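Local coordinates for protein nicotinamide riboside transporter PnuC (Neisseria mucosa ATCC 25996, PDB 4QTN) that probably carries the vitamin B3 form nicotinamide riboside across the bacterial inner membrane, working as a homotrimer, at residues M25-V33 and L208-M216. Sequence-based numbering, arbitrary orientation.
Sequences MFLGIQAVV and LPLLLMYVM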
HETATM    1  N   MSE C  25      10.566  -9.814  12.449  1.00 97.38           N
HETATM    2  CA  MSE C  25       9.153  -9.564  12.663  1.00100.71           C
HETATM    3  C   MSE C  25       8.279 -10.361  11.716  1.00103.27           C
HETATM    4  O   MSE C  25       7.164 -10.729  12.066  1.00109.81           O
HETATM    5  CB  MSE C  25       8.802  -8.116  12.559  1.00104.87           C
HETATM    6  CG  MSE C  25       7.336  -7.983  12.916  1.00117.20           C
HETATM    7 SE   MSE C  25       6.706  -6.258  12.283  1.00147.15          SE
HETATM    8  CE  MSE C  25       7.590  -5.266  13.726  1.00136.45           C
ATOM      9  N   PHE C  26       8.764 -10.634  10.512  1.00100.52           N
ATOM     10  CA  PHE C  26       7.963 -11.378   9.551  1.00 99.80           C
ATOM     11  C   PHE C  26       7.808 -12.828   9.979  1.00100.07           C
ATOM     12  O   PHE C  26       6.730 -13.411   9.854  1.00100.08           O
ATOM     13  CB  PHE C  26       8.572 -11.297   8.163  1.00100.82           C
ATOM     14  CG  PHE C  26       8.138 -10.090   7.381  1.00107.41           C
ATOM     15  CD1 PHE C  26       6.935  -9.434   7.683  1.00110.43           C
ATOM     16  CD2 PHE C  26       8.908  -9.624   6.308  1.00108.92           C
ATOM     17  CE1 PHE C  26       6.524  -8.329   6.949  1.00107.62           C
ATOM     18  CE2 PHE C  26       8.498  -8.526   5.574  1.00111.76           C
ATOM     19  CZ  PHE C  26       7.300  -7.878   5.897  1.00111.92           C
ATOM     20  N   LEU C  27       8.890 -13.400  10.498  1.00 98.55           N
ATOM     21  CA  LEU C  27       8.879 -14.766  11.013  1.00 99.65           C
ATOM     22  C   LEU C  27       8.081 -14.848  12.303  1.00105.48           C
ATOM     23  O   LEU C  27       7.405 -15.839  12.552  1.00108.67           O
ATOM     24  CB  LEU C  27      10.302 -15.266  11.240  1.00 94.40           C
ATOM     25  CG  LEU C  27      11.188 -15.186  10.002  1.00 93.62           C
ATOM     26  CD1 LEU C  27      12.627 -15.569  10.319  1.00 91.64           C
ATOM     27  CD2 LEU C  27      10.614 -16.040   8.880  1.00 95.22           C
ATOM     28  N   GLY C  28       8.146 -13.788  13.109  1.00104.61           N
ATOM     29  CA  GLY C  28       7.307 -13.660  14.302  1.00105.01           C
ATOM     30  C   GLY C  28       5.810 -13.748  14.028  1.00105.71           C
ATOM     31  O   GLY C  28       5.122 -14.583  14.617  1.00110.41           O
ATOM     32  N   ILE C  29       5.305 -12.870  13.154  1.00100.17           N
ATOM     33  CA  ILE C  29       3.877 -12.847  12.804  1.00106.09           C
ATOM     34  C   ILE C  29       3.461 -14.202  12.248  1.00109.34           C
ATOM     35  O   ILE C  29       2.313 -14.648  12.410  1.00114.33           O
ATOM     36  CB  ILE C  29       3.563 -11.746  11.754  1.00107.26           C
ATOM     37  CG1 ILE C  29       4.079 -10.379  12.218  1.00109.03           C
ATOM     38  CG2 ILE C  29       2.071 -11.676  11.453  1.00108.78           C
ATOM     39  CD1 ILE C  29       3.508  -9.910  13.539  1.00114.65           C
ATOM     40  N   GLN C  30       4.411 -14.861  11.605  1.00108.77           N
ATOM     41  CA  GLN C  30       4.193 -16.168  11.041  1.00111.70           C
ATOM     42  C   GLN C  30       4.149 -17.223  12.154  1.00112.54           C
ATOM     43  O   GLN C  30       3.282 -18.101  12.146  1.00114.87           O
ATOM     44  CB  GLN C  30       5.294 -16.486  10.014  1.00111.78           C
ATOM     45  CG  GLN C  30       4.832 -17.298   8.815  1.00114.31           C
ATOM     46  CD  GLN C  30       3.484 -16.847   8.279  1.00116.04           C
ATOM     47  OE1 GLN C  30       2.502 -17.592   8.346  1.00122.86           O
ATOM     48  NE2 GLN C  30       3.428 -15.623   7.742  1.00109.25           N
ATOM     49  N   ALA C  31       5.066 -17.104  13.122  1.00110.23           N
ATOM     50  CA  ALA C  31       5.087 -17.987  14.300  1.00112.69           C
ATOM     51  C   ALA C  31       3.833 -17.805  15.108  1.00118.00           C
ATOM     52  O   ALA C  31       3.190 -18.779  15.500  1.00125.14           O
ATOM     53  CB  ALA C  31       6.305 -17.709  15.164  1.00107.11           C
ATOM     54  N   VAL C  32       3.476 -16.547  15.351  1.00116.98           N
ATOM     55  CA  VAL C  32       2.306 -16.228  16.151  1.00117.96           C
ATOM     56  C   VAL C  32       0.991 -16.692  15.487  1.00123.02           C
ATOM     57  O   VAL C  32       0.102 -17.183  16.175  1.00132.21           O
ATOM     58  CB  VAL C  32       2.275 -14.735  16.549  1.00112.67           C
ATOM     59  CG1 VAL C  32       0.919 -14.347  17.112  1.00115.55           C
ATOM     60  CG2 VAL C  32       3.374 -14.446  17.559  1.00108.66           C
ATOM     61  N   VAL C  33       0.896 -16.598  14.152  1.00119.43           N
ATOM     62  CA  VAL C  33      -0.293 -17.136  13.433  1.00121.95           C
ATOM     63  C   VAL C  33      -0.449 -18.665  13.556  1.00125.65           C
ATOM     64  O   VAL C  33      -1.569 -19.182  13.596  1.00127.74           O
ATOM     65  CB  VAL C  33      -0.354 -16.684  11.951  1.00118.62           C
ATOM     66  CG1 VAL C  33      -0.462 -17.880  11.012  1.00119.64           C
ATOM     67  CG2 VAL C  33      -1.520 -15.731  11.737  1.00120.09           C
ATOM     68  N   LEU C 208      -4.686 -18.344   6.158  1.00124.35           N
ATOM     69  CA  LEU C 208      -4.074 -17.128   6.666  1.00122.20           C
ATOM     70  C   LEU C 208      -2.548 -17.077   6.545  1.00121.40           C
ATOM     71  O   LEU C 208      -2.009 -16.034   6.203  1.00122.59           O
ATOM     72  CB  LEU C 208      -4.506 -16.834   8.091  1.00124.04           C
ATOM     73  CG  LEU C 208      -4.758 -15.349   8.306  1.00123.49           C
ATOM     74  CD1 LEU C 208      -6.142 -14.964   7.780  1.00124.68           C
ATOM     75  CD2 LEU C 208      -4.606 -14.974   9.772  1.00126.71           C
ATOM     76  N   PRO C 209      -1.845 -18.210   6.800  1.00121.23           N
ATOM     77  CA  PRO C 209      -0.391 -18.105   6.704  1.00118.27           C
ATOM     78  C   PRO C 209       0.083 -17.634   5.320  1.00116.99           C
ATOM     79  O   PRO C 209       1.067 -16.894   5.225  1.00120.19           O
ATOM     80  CB  PRO C 209       0.090 -19.533   6.980  1.00121.92           C
ATOM     81  CG  PRO C 209      -1.015 -20.172   7.740  1.00128.68           C
ATOM     82  CD  PRO C 209      -2.274 -19.565   7.206  1.00127.39           C
ATOM     83  N   LEU C 210      -0.623 -18.030   4.264  1.00115.50           N
ATOM     84  CA  LEU C 210      -0.172 -17.710   2.909  1.00111.99           C
ATOM     85  C   LEU C 210      -0.725 -16.386   2.364  1.00110.12           C
ATOM     86  O   LEU C 210      -0.025 -15.675   1.637  1.00109.56           O
ATOM     87  CB  LEU C 210      -0.430 -18.871   1.944  1.00112.79           C
ATOM     88  CG  LEU C 210       0.296 -20.187   2.260  1.00117.27           C
ATOM     89  CD1 LEU C 210       0.185 -21.164   1.102  1.00118.88           C
ATOM     90  CD2 LEU C 210       1.757 -19.946   2.617  1.00116.87           C
ATOM     91  N   LEU C 211      -1.966 -16.051   2.722  1.00108.83           N
ATOM     92  CA  LEU C 211      -2.488 -14.719   2.451  1.00105.14           C
ATOM     93  C   LEU C 211      -1.635 -13.687   3.167  1.00108.68           C
ATOM     94  O   LEU C 211      -1.293 -12.655   2.593  1.00113.31           O
ATOM     95  CB  LEU C 211      -3.950 -14.594   2.884  1.00104.99           C
ATOM     96  CG  LEU C 211      -4.582 -13.190   2.833  1.00103.84           C
ATOM     97  CD1 LEU C 211      -4.292 -12.464   1.516  1.00102.44           C
ATOM     98  CD2 LEU C 211      -6.075 -13.281   3.077  1.00105.32           C
ATOM     99  N   LEU C 212      -1.276 -13.971   4.421  1.00112.45           N
ATOM    100  CA  LEU C 212      -0.379 -13.083   5.151  1.00111.69           C
ATOM    101  C   LEU C 212       0.993 -13.057   4.517  1.00110.79           C
ATOM    102  O   LEU C 212       1.612 -11.999   4.406  1.00109.56           O
ATOM    103  CB  LEU C 212      -0.279 -13.455   6.631  1.00111.17           C
ATOM    104  CG  LEU C 212      -0.911 -12.452   7.607  1.00114.70           C
ATOM    105  CD1 LEU C 212      -0.367 -12.678   8.998  1.00128.87           C
ATOM    106  CD2 LEU C 212      -0.677 -11.009   7.194  1.00108.89           C
HETATM  107  N   MSE C 213       1.457 -14.222   4.072  1.00111.23           N
HETATM  108  CA  MSE C 213       2.731 -14.311   3.389  1.00110.04           C
HETATM  109  C   MSE C 213       2.801 -13.348   2.218  1.00106.53           C
HETATM  110  O   MSE C 213       3.781 -12.620   2.079  1.00108.13           O
HETATM  111  CB  MSE C 213       2.990 -15.716   2.914  1.00112.06           C
HETATM  112  CG  MSE C 213       4.307 -15.714   2.176  1.00115.16           C
HETATM  113 SE   MSE C 213       4.588 -17.473   1.401  1.00131.38          SE
HETATM  114  CE  MSE C 213       3.263 -17.330  -0.042  1.00129.36           C
ATOM    115  N   TYR C 214       1.765 -13.327   1.374  1.00102.36           N
ATOM    116  CA  TYR C 214       1.762 -12.433   0.210  1.00 96.87           C
ATOM    117  C   TYR C 214       1.706 -10.956   0.531  1.00 98.55           C
ATOM    118  O   TYR C 214       2.125 -10.141  -0.284  1.00104.33           O
ATOM    119  CB  TYR C 214       0.692 -12.817  -0.811  1.00 97.78           C
ATOM    120  CG  TYR C 214       1.209 -13.811  -1.770  1.00 99.97           C
ATOM    121  CD1 TYR C 214       1.900 -13.410  -2.899  1.00 99.69           C
ATOM    122  CD2 TYR C 214       1.128 -15.166  -1.493  1.00106.61           C
ATOM    123  CE1 TYR C 214       2.458 -14.334  -3.758  1.00104.80           C
ATOM    124  CE2 TYR C 214       1.673 -16.106  -2.349  1.00110.77           C
ATOM    125  CZ  TYR C 214       2.345 -15.686  -3.478  1.00110.27           C
ATOM    126  OH  TYR C 214       2.898 -16.612  -4.335  1.00116.04           O
ATOM    127  N   VAL C 215       1.215 -10.596   1.717  1.00 95.92           N
ATOM    128  CA  VAL C 215       1.338  -9.212   2.159  1.00 96.27           C
ATOM    129  C   VAL C 215       2.793  -8.897   2.493  1.00100.20           C
ATOM    130  O   VAL C 215       3.315  -7.876   2.070  1.00101.37           O
ATOM    131  CB  VAL C 215       0.397  -8.867   3.328  1.00102.01           C
ATOM    132  CG1 VAL C 215       0.618  -7.430   3.809  1.00 98.76           C
ATOM    133  CG2 VAL C 215      -1.037  -9.047   2.892  1.00109.87           C
HETATM  134  N   MSE C 216       3.466  -9.815   3.187  1.00105.36           N
HETATM  135  CA  MSE C 216       4.884  -9.622   3.530  1.00105.20           C
HETATM  136  C   MSE C 216       5.724  -9.635   2.276  1.00 99.37           C
HETATM  137  O   MSE C 216       6.707  -8.907   2.175  1.00 98.13           O
HETATM  138  CB  MSE C 216       5.348 -10.673   4.520  1.00108.57           C
HETATM  139  CG  MSE C 216       4.361 -10.757   5.680  1.00117.74           C
HETATM  140 SE   MSE C 216       4.862 -12.236   6.893  1.00140.59          SE
HETATM  141  CE  MSE C 216       3.667 -11.780   8.388  1.00145.62           C
TER
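M216, a selenomethionine, lays its CB over the centre of the F26 ring, 3.6 Å from the centroid and 12° off the ring normal, in a CH-pi contact for which the flat ring offers a broad face. Its SE sits obliquely to the same ring, 4.3 Å from the centroid, adding a Met-aromatic contact. The two side chains lie alongside each other, pointing opposite ways. Extended beyond CG, the M216 chain runs on past the ring and brings CE to 3.4 Å from I29 CB; a flexible, unbranched methionine chain suits a place between a ring and a branched aliphatic group. I29 also turns CG2 to L212 CD1, 3.6 Å away, a branched leucine end meeting it roughly perpendicularly. The next residue, Q30, bends at chi2 (42°) and brings OE1 against P209, 3.4 Å from CA, while NE2 lies 3.8 Å from M216 SE. P209, lacking an N-H, suits the first turn of helix 208-234. V33, short and branched, closes this end with CG2 3.7 Å from L208 CD2 and CG1 facing the P209 ring. The axes of segments 25-33 and 208-216 run nearly antiparallel (165°) and come within 10.3 Å. Helix 41-59 lies against both, meeting Q30 with A47 and M216 with I51, while V166 and V162 of a neighbouring subunit pack on I29 and V33, placing the pair beside the trimer interface.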